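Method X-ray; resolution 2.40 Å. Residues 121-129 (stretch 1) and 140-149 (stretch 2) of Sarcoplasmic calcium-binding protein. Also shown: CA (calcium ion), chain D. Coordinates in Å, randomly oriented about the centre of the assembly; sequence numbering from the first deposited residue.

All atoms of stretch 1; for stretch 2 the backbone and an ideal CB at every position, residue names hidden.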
# COMPACT_ATOMS: atom_id res chain seq x y z
N ILE A 121 -1.03 -5.43 -24.27
CA ILE A 121 -1.30 -6.60 -23.42
C ILE A 121 -0.45 -6.33 -22.18
O ILE A 121 0.64 -5.85 -22.53
CB ILE A 121 -0.77 -7.91 -24.12
CG1 ILE A 121 -1.73 -8.24 -25.30
CG2 ILE A 121 -0.55 -9.13 -23.20
CD1 ILE A 121 -1.15 -9.35 -26.20
N VAL A 122 -0.87 -6.54 -20.96
CA VAL A 122 0.14 -6.32 -19.89
C VAL A 122 0.43 -7.81 -19.56
O VAL A 122 -0.52 -8.53 -19.18
CB VAL A 122 -0.14 -5.37 -18.73
CG1 VAL A 122 -1.26 -4.39 -18.98
CG2 VAL A 122 -0.20 -6.01 -17.37
N ASP A 123 1.67 -8.20 -19.82
CA ASP A 123 1.98 -9.63 -19.57
C ASP A 123 2.33 -9.73 -18.09
O ASP A 123 2.27 -8.63 -17.50
CB ASP A 123 3.02 -10.16 -20.53
CG ASP A 123 4.31 -9.42 -20.51
OD1 ASP A 123 4.82 -9.08 -19.46
OD2 ASP A 123 4.84 -9.14 -21.61
N LEU A 124 2.64 -10.91 -17.65
CA LEU A 124 3.00 -11.22 -16.27
C LEU A 124 4.18 -10.42 -15.75
O LEU A 124 4.17 -9.97 -14.60
CB LEU A 124 3.27 -12.74 -16.22
CG LEU A 124 2.91 -13.64 -15.07
CD1 LEU A 124 3.99 -14.76 -14.96
CD2 LEU A 124 2.89 -12.88 -13.76
N GLU A 125 5.24 -10.25 -16.51
CA GLU A 125 6.41 -9.50 -16.06
C GLU A 125 6.03 -8.03 -15.88
O GLU A 125 6.45 -7.40 -14.90
CB GLU A 125 7.62 -9.68 -16.89
CG GLU A 125 8.57 -8.55 -17.31
CD GLU A 125 8.44 -8.21 -18.78
OE1 GLU A 125 8.52 -9.24 -19.50
OE2 GLU A 125 8.25 -7.08 -19.20
N GLU A 126 5.21 -7.54 -16.81
CA GLU A 126 4.74 -6.14 -16.73
C GLU A 126 3.89 -5.98 -15.49
O GLU A 126 4.09 -5.04 -14.68
CB GLU A 126 3.93 -5.77 -17.98
CG GLU A 126 4.79 -5.90 -19.25
CD GLU A 126 4.25 -5.52 -20.53
OE1 GLU A 126 3.05 -5.82 -20.76
OE2 GLU A 126 4.84 -4.89 -21.41
N PHE A 127 3.01 -6.97 -15.27
CA PHE A 127 2.13 -6.95 -14.09
C PHE A 127 3.00 -6.93 -12.85
O PHE A 127 2.76 -6.13 -11.92
CB PHE A 127 1.05 -8.04 -14.16
CG PHE A 127 0.16 -7.98 -12.95
CD1 PHE A 127 -0.80 -6.95 -12.88
CD2 PHE A 127 0.33 -8.86 -11.88
CE1 PHE A 127 -1.60 -6.77 -11.76
CE2 PHE A 127 -0.49 -8.74 -10.76
CZ PHE A 127 -1.44 -7.67 -10.70
N GLN A 128 3.94 -7.85 -12.77
CA GLN A 128 4.89 -7.99 -11.62
C GLN A 128 5.59 -6.65 -11.31
O GLN A 128 5.92 -6.31 -10.17
CB GLN A 128 5.92 -9.03 -12.00
CG GLN A 128 6.92 -9.68 -11.10
CD GLN A 128 7.22 -11.03 -11.76
OE1 GLN A 128 6.65 -12.06 -11.41
NE2 GLN A 128 8.04 -10.95 -12.81
N ASN A 129 5.93 -5.89 -12.33
CA ASN A 129 6.56 -4.59 -12.26
C ASN A 129 5.51 -3.58 -11.76
O ASN A 129 5.83 -2.58 -11.11
CB ASN A 129 7.11 -4.18 -13.63
CG ASN A 129 8.48 -4.78 -13.91
OD1 ASN A 129 9.45 -4.44 -13.22
ND2 ASN A 129 8.57 -5.61 -14.94
N UNK A 140 1.78 -13.72 -4.52
CA UNK A 140 1.84 -14.85 -5.51
C UNK A 140 1.45 -14.05 -6.74
O UNK A 140 0.26 -13.75 -6.87
CB UNK A 140 0.93 -16.04 -5.22
N UNK A 141 2.38 -13.56 -7.50
CA UNK A 141 1.98 -12.72 -8.68
C UNK A 141 1.27 -13.58 -9.70
O UNK A 141 0.18 -13.17 -10.15
CB UNK A 141 3.19 -12.05 -9.33
N UNK A 142 1.80 -14.73 -10.08
CA UNK A 142 1.17 -15.65 -11.03
C UNK A 142 -0.26 -15.98 -10.64
O UNK A 142 -1.13 -16.08 -11.56
CB UNK A 142 1.98 -16.94 -11.14
N UNK A 143 -0.60 -16.17 -9.38
CA UNK A 143 -2.00 -16.44 -8.99
C UNK A 143 -2.88 -15.20 -9.16
O UNK A 143 -4.07 -15.33 -9.40
CB UNK A 143 -2.06 -16.92 -7.54
N UNK A 144 -2.33 -14.01 -8.94
CA UNK A 144 -3.14 -12.78 -9.11
C UNK A 144 -3.34 -12.62 -10.61
O UNK A 144 -4.41 -12.24 -11.09
CB UNK A 144 -2.47 -11.55 -8.50
N UNK A 145 -2.29 -12.92 -11.36
CA UNK A 145 -2.43 -12.79 -12.84
C UNK A 145 -3.43 -13.78 -13.40
O UNK A 145 -4.08 -13.52 -14.42
CB UNK A 145 -1.08 -13.00 -13.53
N UNK A 146 -3.60 -14.94 -12.77
CA UNK A 146 -4.57 -15.93 -13.26
C UNK A 146 -6.00 -15.52 -12.97
O UNK A 146 -6.92 -15.93 -13.70
CB UNK A 146 -4.30 -17.30 -12.63
N UNK A 147 -6.24 -14.71 -11.93
CA UNK A 147 -7.62 -14.23 -11.71
C UNK A 147 -7.92 -13.25 -12.85
O UNK A 147 -8.96 -13.23 -13.51
CB UNK A 147 -7.79 -13.57 -10.34
N UNK A 148 -6.90 -12.40 -13.16
CA UNK A 148 -7.11 -11.44 -14.25
C UNK A 148 -7.31 -12.08 -15.63
O UNK A 148 -8.15 -11.65 -16.46
CB UNK A 148 -5.92 -10.49 -14.31
N UNK A 149 -6.49 -13.06 -15.97
CA UNK A 149 -6.58 -13.70 -17.29
C UNK A 149 -7.56 -14.85 -17.25
O UNK A 149 -7.80 -15.50 -18.28
CB UNK A 149 -5.21 -14.20 -17.75
CA CA D . 2.95 -5.29 -22.91

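Stretch 1 ends a calcium loop and starts a helix at 124: Ile121 O (2.4 Å from the calcium ion CA) and both carboxylate oxygens of Glu126 bind the metal. The helix of stretch 2 crosses that helix at 113°, so contact gathers around a few side chains, with Leu124 and Phe127 central.

Position 140 precedes the helix, and its ideal CB has nothing of stretch 1 within 5.5 Å. Its task is local, and Asp, Asn, Ser or Thr would suit an N-cap. It is Asp140, whose OD1 accepts from the backbone N of 143 at 3.2 Å.

Position 141 points toward stretch 1, its ideal CB 4.0 Å from Gln128 OE1, 4.5 Å from Leu124 CD2 and 5.0 Å from Phe127 CD2. Apart from Gln128 OE1 the neighbours are apolar, fit for Val, Ile or perhaps Ala. Val141, with chi1 in t, lays CG1 3.4 Å from Phe127 CD2, at the edge of that ring, and 3.9 Å from Gln128 CA.

Position 142 points sideways, its ideal CB 4.8 Å from Leu124 CD1. Many residues would do; phi of -51° and a place in the first turn also admit proline, since no earlier helical carbonyl needs its missing N-H. Pro142 sets its CA 4.3 Å from Leu124 CD2.

Position 143 is out of reach and open to any good helix former; Ala143 supplies the N-H for the cap.

Position 144 points toward stretch 1, with its ideal CB 4.1 Å from Phe127 CE2. So near a ring, a compact aliphatic such as Val or Ala is the natural choice. Val144 brings CG1 to 3.6 Å from Phe127 CE2.

Position 145 is the most demanding. Its ideal CB lies 4.0 Å from Leu124 CD2 and 4.7 Å from Phe127 CD2, and further along, Val122 O offers an acceptor. Leu, Met or Phe could cover the apolar part, but a long side chain tipped with a donor could also satisfy the carbonyl. Tyr145, chi1 in t, does both: OH donates to Val122 O at 2.8 Å, while Leu124 CB stands 4.2 Å from the centroid of the Tyr145 ring, almost on its normal, in a CH-pi contact.

Position 146 points sideways with nothing near its ideal CB, so polar residues fit. Asn146 bonds back to its own helix, ND2 donating to Pro142 O at 2.8 Å.

Position 147 is out of reach; any helix-compatible residue would do, and it is Val147.

Position 148 points toward stretch 1, yet its ideal CB touches nothing within 5.5 Å. Reach is needed, so Ile, Leu or Met would suit. Ile148, m then t, extends CD1 to 3.7 Å from Phe127 CE1, over one ring face. Phe127 now sits as a knob among Val141, Val144, Tyr145 and Ile148.

Position 149 is out of reach, so stretch 1 sets no rule and many residues would do; Thr149 donates from OG1 to Tyr145 O at 3.0 Å.

Stretch 2, residues 140-149: DVPAVYNVIT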
# COMPACT_ATOMS: atom_id res chain seq x y z
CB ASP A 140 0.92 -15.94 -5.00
CG ASP A 140 0.93 -17.24 -5.76
OD1 ASP A 140 1.20 -17.26 -6.96
OD2 ASP A 140 0.65 -18.28 -5.15
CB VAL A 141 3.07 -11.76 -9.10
CG1 VAL A 141 2.52 -10.72 -10.09
CG2 VAL A 141 3.72 -10.99 -7.97
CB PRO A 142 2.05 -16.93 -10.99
CG PRO A 142 3.39 -16.39 -10.58
CD PRO A 142 3.12 -15.26 -9.60
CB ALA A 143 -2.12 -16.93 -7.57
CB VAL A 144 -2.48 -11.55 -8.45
CG1 VAL A 144 -3.13 -10.26 -8.91
CG2 VAL A 144 -2.44 -11.67 -6.94
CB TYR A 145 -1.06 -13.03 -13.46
CG TYR A 145 -1.01 -12.70 -14.92
CD1 TYR A 145 -0.89 -11.33 -15.20
CD2 TYR A 145 -1.07 -13.61 -15.97
CE1 TYR A 145 -0.83 -10.88 -16.50
CE2 TYR A 145 -0.99 -13.15 -17.31
CZ TYR A 145 -0.88 -11.81 -17.54
OH TYR A 145 -0.82 -11.26 -18.78
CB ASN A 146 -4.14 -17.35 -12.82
CG ASN A 146 -3.17 -17.90 -13.89
OD1 ASN A 146 -3.55 -18.55 -14.87
ND2 ASN A 146 -1.88 -17.62 -13.74
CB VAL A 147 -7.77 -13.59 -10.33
CG1 VAL A 147 -9.09 -12.81 -10.22
CG2 VAL A 147 -7.61 -14.57 -9.19
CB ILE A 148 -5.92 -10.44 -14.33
CG1 ILE A 148 -5.55 -9.91 -12.90
CG2 ILE A 148 -6.29 -9.31 -15.32
CD1 ILE A 148 -4.43 -8.81 -12.95
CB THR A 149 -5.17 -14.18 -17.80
OG1 THR A 149 -4.80 -15.23 -16.84
CG2 THR A 149 -4.19 -13.02 -17.91
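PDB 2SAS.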